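Local structure of uncharacterized protein (Legionella pneumophila subsp. pneumophila, 4WRP) at residues I38-T49 with H71-I82. The protein is of unknown function; probably a Legionella effector with a RavJ-like peptidase region, represented here by its C-terminal, mainly helical DUF5617 domain. Residues are numbered along the deposited sequence; the frame is centred on the assembly and turned at random.
Sequences IHAIRTVLDDYT and HVKVVDDIVKEI
Leu45 is a knob in a hole lined by Val75, Ile78, Val79 and Ile82, the centre of an antiparallel helix pair in the helical bundle of this DUF5617 domain. The axes of 38-49 and 71-82 approach to 9.2 Å with 144° between their directions. Leu45 uses both ends of its side chain: CB lies 3.6 Å from Val79 CG2, while the side chains of Leu45 and Ile82 cross at about a right angle, with Leu45 CD1 4.0 Å from Ile82 CD1. Trp13 of helix 6-21 also touches Leu45, and Leu93 of helix 90-98 touches Ile82, which ties the pair into the rest of the bundle. Farther along, Ile38 and Ile82 run alongside with reversed directions, their CG2 methyls in contact.

Toward the other end the Tyr48 ring reaches across 71-82, its CG trans to the backbone N (chi1 175°). Val75 CG1 sits at the ring edge, near its plane, and Val72 CG2 packs obliquely 3.5 Å from CE2. Beyond them Tyr48 OH and His71 ND1 share a 2.7 Å hydrogen bond; the rings are nearly perpendicular, planes 85° apart, neither stacked over the other. Tyr48 OH is also hydrogen-bonded to Tyr9 OH and His71 NE2 to His10 ND1, extending the polar chain from buried Tyr48 and His71 onto helix 6-21.

At the outer border Arg42, extended from CG to NE, brings one guanidinium face over Val79 CG1, which lies off-centre, 3.6 Å from Arg42 NH2, while its NE pairs with Asp83. Thr49 bonds back to its own helix, OG1 donating to Asp46 O, and turns CG2 toward Asp76. Asp46, salt-bridged to Lys50, faces Asp76 across one water, which probably eases the like charges by donating to Asp46 OD1 at 3.0 Å and Asp76 OD1 at 2.6 Å.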
loop_
_atom_site.group_PDB
_atom_site.type_symbol
_atom_site.label_atom_id
_atom_site.label_comp_id
_atom_site.label_asym_id
_atom_site.label_seq_id
_atom_site.Cartn_x
_atom_site.Cartn_y
_atom_site.Cartn_z
ATOM N N ILE A 38 -6.460 -9.971 10.670
ATOM C CA ILE A 38 -6.989 -8.803 9.959
ATOM C C ILE A 38 -6.952 -7.586 10.823
ATOM O O ILE A 38 -6.525 -6.546 10.380
ATOM C CB ILE A 38 -8.421 -9.104 9.473
ATOM C CG1 ILE A 38 -8.331 -10.168 8.371
ATOM C CG2 ILE A 38 -9.104 -7.852 8.929
ATOM C CD1 ILE A 38 -9.666 -10.719 7.883
ATOM N N HIS A 39 -7.384 -7.690 12.076
ATOM C CA HIS A 39 -7.331 -6.538 12.966
ATOM C C HIS A 39 -5.923 -6.013 13.262
ATOM O O HIS A 39 -5.712 -4.807 13.258
ATOM C CB HIS A 39 -8.058 -6.773 14.301
ATOM C CG HIS A 39 -8.352 -5.489 15.025
ATOM N ND1 HIS A 39 -7.695 -5.120 16.186
ATOM C CD2 HIS A 39 -9.161 -4.454 14.703
ATOM C CE1 HIS A 39 -8.121 -3.931 16.569
ATOM N NE2 HIS A 39 -9.018 -3.509 15.690
ATOM N N ALA A 40 -4.963 -6.896 13.496
ATOM C CA ALA A 40 -3.583 -6.483 13.706
ATOM C C ALA A 40 -3.025 -5.771 12.468
ATOM O O ALA A 40 -2.384 -4.721 12.577
ATOM C CB ALA A 40 -2.713 -7.708 14.068
ATOM N N ILE A 41 -3.341 -6.307 11.284
ATOM C CA ILE A 41 -2.932 -5.670 10.052
ATOM C C ILE A 41 -3.620 -4.327 9.925
ATOM O O ILE A 41 -3.016 -3.316 9.554
ATOM C CB ILE A 41 -3.299 -6.546 8.838
ATOM C CG1 ILE A 41 -2.414 -7.784 8.843
ATOM C CG2 ILE A 41 -3.110 -5.770 7.534
ATOM C CD1 ILE A 41 -2.869 -8.862 7.898
ATOM N N ARG A 42 -4.897 -4.302 10.214
ATOM C CA ARG A 42 -5.625 -3.011 10.150
ATOM C C ARG A 42 -4.991 -1.936 11.038
ATOM O O ARG A 42 -4.783 -0.766 10.634
ATOM C CB ARG A 42 -7.066 -3.206 10.554
ATOM C CG ARG A 42 -7.877 -1.922 10.337
ATOM C CD ARG A 42 -9.121 -1.823 11.200
ATOM N NE ARG A 42 -9.816 -0.554 10.876
ATOM C CZ ARG A 42 -9.468 0.652 11.337
ATOM N NH1 ARG A 42 -8.443 0.783 12.180
ATOM N NH2 ARG A 42 -10.155 1.759 10.973
ATOM N N THR A 43 -4.650 -2.339 12.256
ATOM C CA THR A 43 -3.965 -1.435 13.179
ATOM C C THR A 43 -2.690 -0.826 12.613
ATOM O O THR A 43 -2.487 0.389 12.672
ATOM C CB THR A 43 -3.691 -2.140 14.518
ATOM O OG1 THR A 43 -4.957 -2.549 15.023
ATOM C CG2 THR A 43 -3.090 -1.181 15.493
ATOM N N VAL A 44 -1.857 -1.682 12.035
ATOM C CA VAL A 44 -0.611 -1.250 11.467
ATOM C C VAL A 44 -0.824 -0.343 10.250
ATOM O O VAL A 44 -0.112 0.651 10.067
ATOM C CB VAL A 44 0.223 -2.488 11.101
ATOM C CG1 VAL A 44 1.397 -2.132 10.221
ATOM C CG2 VAL A 44 0.658 -3.165 12.407
ATOM N N LEU A 45 -1.755 -0.703 9.389
ATOM C CA LEU A 45 -2.072 0.160 8.234
ATOM C C LEU A 45 -2.634 1.490 8.689
ATOM O O LEU A 45 -2.299 2.531 8.140
ATOM C CB LEU A 45 -3.069 -0.536 7.295
ATOM C CG LEU A 45 -2.662 -1.850 6.676
ATOM C CD1 LEU A 45 -3.871 -2.302 5.825
ATOM C CD2 LEU A 45 -1.418 -1.726 5.836
ATOM N N ASP A 46 -3.497 1.475 9.688
ATOM C CA ASP A 46 -4.053 2.754 10.155
ATOM C C ASP A 46 -2.942 3.650 10.695
ATOM O O ASP A 46 -2.884 4.807 10.385
ATOM C CB ASP A 46 -5.129 2.497 11.198
ATOM C CG ASP A 46 -5.984 3.751 11.486
ATOM O OD1 ASP A 46 -6.281 4.577 10.586
ATOM O OD2 ASP A 46 -6.371 3.896 12.641
ATOM N N ASP A 47 -2.026 3.076 11.472
ATOM C CA ASP A 47 -0.892 3.820 11.998
ATOM C C ASP A 47 -0.090 4.427 10.847
ATOM O O ASP A 47 0.293 5.602 10.895
ATOM C CB ASP A 47 -0.035 2.934 12.922
ATOM C CG ASP A 47 1.167 3.663 13.469
ATOM O OD1 ASP A 47 0.940 4.752 14.051
ATOM O OD2 ASP A 47 2.323 3.156 13.294
ATOM N N TYR A 48 0.081 3.673 9.770
ATOM C CA TYR A 48 0.767 4.177 8.569
ATOM C C TYR A 48 0.109 5.418 7.982
ATOM O O TYR A 48 0.794 6.326 7.576
ATOM C CB TYR A 48 0.857 3.096 7.501
ATOM C CG TYR A 48 1.430 3.494 6.176
ATOM C CD1 TYR A 48 2.775 3.825 6.035
ATOM C CD2 TYR A 48 0.625 3.535 5.050
ATOM C CE1 TYR A 48 3.320 4.157 4.817
ATOM C CE2 TYR A 48 1.140 3.904 3.821
ATOM C CZ TYR A 48 2.495 4.189 3.704
ATOM O OH TYR A 48 2.992 4.542 2.475
ATOM N N THR A 49 -1.214 5.445 7.949
ATOM C CA THR A 49 -1.928 6.573 7.341
ATOM C C THR A 49 -1.976 7.779 8.284
ATOM O O THR A 49 -2.456 8.806 7.892
ATOM C CB THR A 49 -3.352 6.185 6.984
ATOM O OG1 THR A 49 -4.050 5.897 8.198
ATOM C CG2 THR A 49 -3.385 4.940 6.051
ATOM N N HIS A 71 0.518 6.918 -1.774
ATOM C CA HIS A 71 0.518 5.550 -1.253
ATOM C C HIS A 71 -0.327 5.446 0.013
ATOM O O HIS A 71 -1.129 4.545 0.149
ATOM C CB HIS A 71 1.913 5.098 -1.006
ATOM C CG HIS A 71 2.024 3.639 -0.750
ATOM N ND1 HIS A 71 1.920 3.112 0.513
ATOM C CD2 HIS A 71 2.250 2.589 -1.575
ATOM C CE1 HIS A 71 2.045 1.800 0.459
ATOM N NE2 HIS A 71 2.265 1.460 -0.795
ATOM N N VAL A 72 -0.178 6.423 0.894
ATOM C CA VAL A 72 -1.029 6.589 2.063
ATOM C C VAL A 72 -2.510 6.693 1.660
ATOM O O VAL A 72 -3.336 6.029 2.262
ATOM C CB VAL A 72 -0.537 7.779 2.911
ATOM C CG1 VAL A 72 -1.581 8.314 3.899
ATOM C CG2 VAL A 72 0.754 7.370 3.618
ATOM N N LYS A 73 -2.842 7.499 0.649
ATOM C CA LYS A 73 -4.225 7.539 0.133
ATOM C C LYS A 73 -4.740 6.126 -0.246
ATOM O O LYS A 73 -5.836 5.753 0.129
ATOM C CB LYS A 73 -4.313 8.460 -1.056
ATOM C CG LYS A 73 -5.679 9.068 -1.349
ATOM C CD LYS A 73 -6.688 8.136 -2.024
ATOM C CE LYS A 73 -6.303 7.716 -3.442
ATOM N NZ LYS A 73 -7.309 6.791 -4.064
ATOM N N VAL A 74 -3.957 5.346 -0.985
ATOM C CA VAL A 74 -4.389 3.990 -1.344
ATOM C C VAL A 74 -4.581 3.112 -0.099
ATOM O O VAL A 74 -5.598 2.417 0.022
ATOM C CB VAL A 74 -3.404 3.360 -2.360
ATOM C CG1 VAL A 74 -3.821 1.935 -2.718
ATOM C CG2 VAL A 74 -3.382 4.251 -3.621
ATOM N N VAL A 75 -3.625 3.142 0.840
ATOM C CA VAL A 75 -3.711 2.311 2.053
ATOM C C VAL A 75 -4.918 2.757 2.887
ATOM O O VAL A 75 -5.656 1.969 3.409
ATOM C CB VAL A 75 -2.402 2.332 2.813
ATOM C CG1 VAL A 75 -2.525 1.645 4.149
ATOM C CG2 VAL A 75 -1.328 1.612 1.985
ATOM N N ASP A 76 -5.188 4.039 2.914
ATOM C CA ASP A 76 -6.397 4.522 3.588
ATOM C C ASP A 76 -7.695 3.960 2.964
ATOM O O ASP A 76 -8.631 3.591 3.687
ATOM C CB ASP A 76 -6.374 6.031 3.576
ATOM C CG ASP A 76 -7.377 6.605 4.509
ATOM O OD1 ASP A 76 -7.127 6.555 5.742
ATOM O OD2 ASP A 76 -8.440 7.024 3.989
ATOM N N ASP A 77 -7.738 3.853 1.635
ATOM C CA ASP A 77 -8.865 3.184 0.969
ATOM C C ASP A 77 -8.910 1.701 1.357
ATOM O O ASP A 77 -9.974 1.113 1.524
ATOM C CB ASP A 77 -8.737 3.242 -0.547
ATOM C CG ASP A 77 -8.919 4.643 -1.123
ATOM O OD1 ASP A 77 -9.434 5.547 -0.420
ATOM O OD2 ASP A 77 -8.503 4.823 -2.301
ATOM N N ILE A 78 -7.754 1.061 1.493
ATOM C CA ILE A 78 -7.794 -0.360 1.903
ATOM C C ILE A 78 -8.344 -0.498 3.351
ATOM O O ILE A 78 -9.136 -1.395 3.676
ATOM C CB ILE A 78 -6.413 -1.013 1.686
ATOM C CG1 ILE A 78 -6.085 -1.029 0.195
ATOM C CG2 ILE A 78 -6.364 -2.394 2.286
ATOM C CD1 ILE A 78 -4.654 -1.453 -0.131
ATOM N N VAL A 79 -7.919 0.360 4.255
ATOM C CA VAL A 79 -8.426 0.335 5.620
ATOM C C VAL A 79 -9.951 0.509 5.601
ATOM O O VAL A 79 -10.686 -0.180 6.292
ATOM C CB VAL A 79 -7.767 1.404 6.470
ATOM C CG1 VAL A 79 -8.494 1.585 7.809
ATOM C CG2 VAL A 79 -6.289 1.046 6.673
ATOM N N LYS A 80 -10.430 1.383 4.760
ATOM C CA LYS A 80 -11.867 1.481 4.608
ATOM C C LYS A 80 -12.505 0.181 4.084
ATOM O O LYS A 80 -13.572 -0.186 4.517
ATOM C CB LYS A 80 -12.185 2.616 3.692
ATOM C CG LYS A 80 -13.595 3.130 3.857
ATOM C CD LYS A 80 -13.729 4.516 3.233
ATOM C CE LYS A 80 -14.998 4.640 2.386
ATOM N NZ LYS A 80 -14.784 5.532 1.200
ATOM N N GLU A 81 -11.843 -0.513 3.160
ATOM C CA GLU A 81 -12.326 -1.787 2.688
ATOM C C GLU A 81 -12.393 -2.828 3.798
ATOM O O GLU A 81 -13.299 -3.693 3.796
ATOM C CB GLU A 81 -11.443 -2.324 1.515
ATOM C CG GLU A 81 -11.567 -1.543 0.207
ATOM C CD GLU A 81 -10.448 -1.964 -0.806
ATOM O OE1 GLU A 81 -9.673 -2.958 -0.578
ATOM O OE2 GLU A 81 -10.312 -1.242 -1.818
ATOM N N ILE A 82 -11.434 -2.777 4.719
ATOM C CA ILE A 82 -11.443 -3.630 5.894
ATOM C C ILE A 82 -12.658 -3.306 6.754
ATOM O O ILE A 82 -13.411 -4.223 7.164
ATOM C CB ILE A 82 -10.153 -3.494 6.742
ATOM C CG1 ILE A 82 -8.948 -4.032 5.965
ATOM C CG2 ILE A 82 -10.272 -4.343 8.015
ATOM C CD1 ILE A 82 -7.621 -3.634 6.559
HETATM O O HOH W 1 -6.830 4.737 7.598
#